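Local coordinates for urea carboxylase (Thermus thermophilus, PDB 3OPF), which probably acts as an ATP-binding hydrolase of the urea carboxylase family, though its own reaction is not established, at residues Glu388-Arg393 and Leu477-Gln482. Residues are numbered along the deposited sequence; the frame is centred on the assembly and turned at random.
Sequences EAFRLR and LWLLGQ
Leu479 packs against Phe390 from above one face of the ring. Its CB sits 4.2 Å from the centroid of the Phe390 ring, 13° off the normal, which makes a CH-pi contact. Its CD2 touches Phe390 CD1 at 4.1 Å. The ring also leans on backbone: Phe390 CE2 lies 3.1 Å from Leu479 O, a close approach. That oxygen also accepts the hydrogen bond from Gln482 N. Gln482 O meets the ring edge near its plane, 3.9 Å from Phe390 CZ. The CG of Phe390 stands anti to its own carbonyl carbon (chi1 -60°), and the ring extends from the strand to the short helix.

Leu392 continues the apolar patch with both methyls. Its CD2 meets Leu479 CD1 at 4.0 Å, and its CD1 meets Leu480 CD2 at 3.8 Å. Arg391 O adds a contact to Leu479 CD1 at 3.9 Å. No hydrogen bond joins the two segments, so this buried side holds by apolar packing. The other side is looser: the side chain of Arg391 starts away from the helix and is exposed.

Gln482 turns its amide to Val330, Arg331 and Asp254. In this cyclophilin-like carboxyltransferase A and B region, strand 390-396 lies between strands 467-472 and 488-492; Phe390 and Leu392 bond to the latter. Helix 477-480, in the connection between those two neighbours, packs against strand 390-396.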
loop_
_atom_site.group_PDB
_atom_site.type_symbol
_atom_site.label_atom_id
_atom_site.label_comp_id
_atom_site.label_asym_id
_atom_site.label_seq_id
_atom_site.Cartn_x
_atom_site.Cartn_y
_atom_site.Cartn_z
ATOM N N GLU A 388 7.832 -26.235 0.182
ATOM C CA GLU A 388 8.280 -25.892 1.540
ATOM C C GLU A 388 9.324 -24.764 1.551
ATOM O O GLU A 388 9.330 -23.929 2.458
ATOM C CB GLU A 388 8.850 -27.130 2.249
ATOM C CG GLU A 388 7.843 -28.262 2.454
ATOM C CD GLU A 388 6.701 -27.894 3.393
ATOM O OE1 GLU A 388 6.944 -27.216 4.413
ATOM O OE2 GLU A 388 5.553 -28.300 3.113
ATOM N N ALA A 389 10.218 -24.772 0.561
ATOM C CA ALA A 389 11.182 -23.688 0.338
ATOM C C ALA A 389 10.841 -22.972 -0.969
ATOM O O ALA A 389 10.480 -23.612 -1.947
ATOM C CB ALA A 389 12.607 -24.246 0.270
ATOM N N PHE A 390 10.959 -21.648 -0.986
ATOM C CA PHE A 390 10.627 -20.861 -2.177
ATOM C C PHE A 390 11.848 -20.613 -3.054
ATOM O O PHE A 390 12.948 -20.398 -2.551
ATOM C CB PHE A 390 10.033 -19.510 -1.788
ATOM C CG PHE A 390 8.763 -19.592 -0.977
ATOM C CD1 PHE A 390 8.016 -20.767 -0.889
ATOM C CD2 PHE A 390 8.299 -18.467 -0.320
ATOM C CE1 PHE A 390 6.843 -20.811 -0.142
ATOM C CE2 PHE A 390 7.127 -18.508 0.422
ATOM C CZ PHE A 390 6.403 -19.684 0.514
ATOM N N ARG A 391 11.630 -20.648 -4.366
ATOM C CA ARG A 391 12.622 -20.242 -5.351
ATOM C C ARG A 391 12.064 -18.996 -6.024
ATOM O O ARG A 391 11.032 -19.059 -6.682
ATOM C CB ARG A 391 12.851 -21.344 -6.390
ATOM C CG ARG A 391 12.881 -22.752 -5.817
ATOM C CD ARG A 391 14.224 -23.087 -5.212
ATOM N NE ARG A 391 15.240 -23.300 -6.239
ATOM C CZ ARG A 391 16.507 -23.623 -5.994
ATOM N NH1 ARG A 391 16.937 -23.780 -4.745
ATOM N NH2 ARG A 391 17.350 -23.794 -7.007
ATOM N N LEU A 392 12.724 -17.861 -5.830
ATOM C CA LEU A 392 12.243 -16.590 -6.359
ATOM C C LEU A 392 13.196 -16.102 -7.435
ATOM O O LEU A 392 14.381 -15.913 -7.179
ATOM C CB LEU A 392 12.148 -15.552 -5.239
ATOM C CG LEU A 392 11.266 -15.917 -4.040
ATOM C CD1 LEU A 392 11.415 -14.879 -2.941
ATOM C CD2 LEU A 392 9.812 -16.032 -4.456
ATOM N N ARG A 393 12.678 -15.917 -8.644
ATOM C CA ARG A 393 13.462 -15.338 -9.724
ATOM C C ARG A 393 13.563 -13.824 -9.530
ATOM O O ARG A 393 12.587 -13.171 -9.131
ATOM C CB ARG A 393 12.849 -15.679 -11.084
ATOM C CG ARG A 393 12.986 -17.155 -11.463
ATOM C CD ARG A 393 12.035 -17.547 -12.586
ATOM N NE ARG A 393 10.646 -17.648 -12.126
ATOM C CZ ARG A 393 9.627 -18.046 -12.886
ATOM N NH1 ARG A 393 9.821 -18.393 -14.155
ATOM N NH2 ARG A 393 8.406 -18.109 -12.378
ATOM N N LEU A 477 5.487 -13.677 -7.260
ATOM C CA LEU A 477 4.919 -12.837 -6.198
ATOM C C LEU A 477 3.920 -13.563 -5.301
ATOM O O LEU A 477 3.904 -13.349 -4.087
ATOM C CB LEU A 477 4.255 -11.587 -6.788
ATOM C CG LEU A 477 5.029 -10.286 -6.598
ATOM C CD1 LEU A 477 4.556 -9.231 -7.588
ATOM C CD2 LEU A 477 4.852 -9.804 -5.166
ATOM N N TRP A 478 3.095 -14.419 -5.894
ATOM C CA TRP A 478 2.098 -15.186 -5.134
ATOM C C TRP A 478 2.717 -15.986 -3.973
ATOM O O TRP A 478 2.092 -16.121 -2.918
ATOM C CB TRP A 478 1.304 -16.111 -6.062
ATOM C CG TRP A 478 2.091 -17.276 -6.543
ATOM C CD1 TRP A 478 3.060 -17.272 -7.506
ATOM C CD2 TRP A 478 1.997 -18.619 -6.072
ATOM N NE1 TRP A 478 3.576 -18.537 -7.665
ATOM C CE2 TRP A 478 2.939 -19.384 -6.795
ATOM C CE3 TRP A 478 1.211 -19.253 -5.106
ATOM C CZ2 TRP A 478 3.112 -20.749 -6.580
ATOM C CZ3 TRP A 478 1.381 -20.610 -4.898
ATOM C CH2 TRP A 478 2.321 -21.343 -5.631
ATOM N N LEU A 479 3.931 -16.510 -4.166
ATOM C CA LEU A 479 4.617 -17.286 -3.118
ATOM C C LEU A 479 4.823 -16.464 -1.841
ATOM O O LEU A 479 4.693 -16.979 -0.730
ATOM C CB LEU A 479 5.974 -17.805 -3.611
ATOM C CG LEU A 479 5.959 -18.908 -4.668
ATOM C CD1 LEU A 479 7.357 -19.070 -5.287
ATOM C CD2 LEU A 479 5.470 -20.235 -4.081
ATOM N N LEU A 480 5.139 -15.181 -2.005
ATOM C CA LEU A 480 5.391 -14.307 -0.867
ATOM C C LEU A 480 4.109 -13.979 -0.102
ATOM O O LEU A 480 4.164 -13.618 1.075
ATOM C CB LEU A 480 6.126 -13.041 -1.311
ATOM C CG LEU A 480 7.542 -13.347 -1.836
ATOM C CD1 LEU A 480 8.212 -12.107 -2.404
ATOM C CD2 LEU A 480 8.404 -13.953 -0.741
ATOM N N GLY A 481 2.964 -14.144 -0.756
ATOM C CA GLY A 481 1.670 -14.056 -0.085
ATOM C C GLY A 481 1.394 -15.261 0.797
ATOM O O GLY A 481 0.438 -15.254 1.583
ATOM N N GLN A 482 2.218 -16.301 0.645
ATOM C CA GLN A 482 2.150 -17.504 1.480
ATOM C C GLN A 482 3.381 -17.679 2.397
ATOM O O GLN A 482 3.556 -18.728 3.016
ATOM C CB GLN A 482 1.983 -18.737 0.582
ATOM C CG GLN A 482 0.685 -18.745 -0.219
ATOM C CD GLN A 482 -0.557 -18.759 0.663
ATOM O OE1 GLN A 482 -0.489 -19.110 1.843
ATOM N NE2 GLN A 482 -1.702 -18.379 0.086
#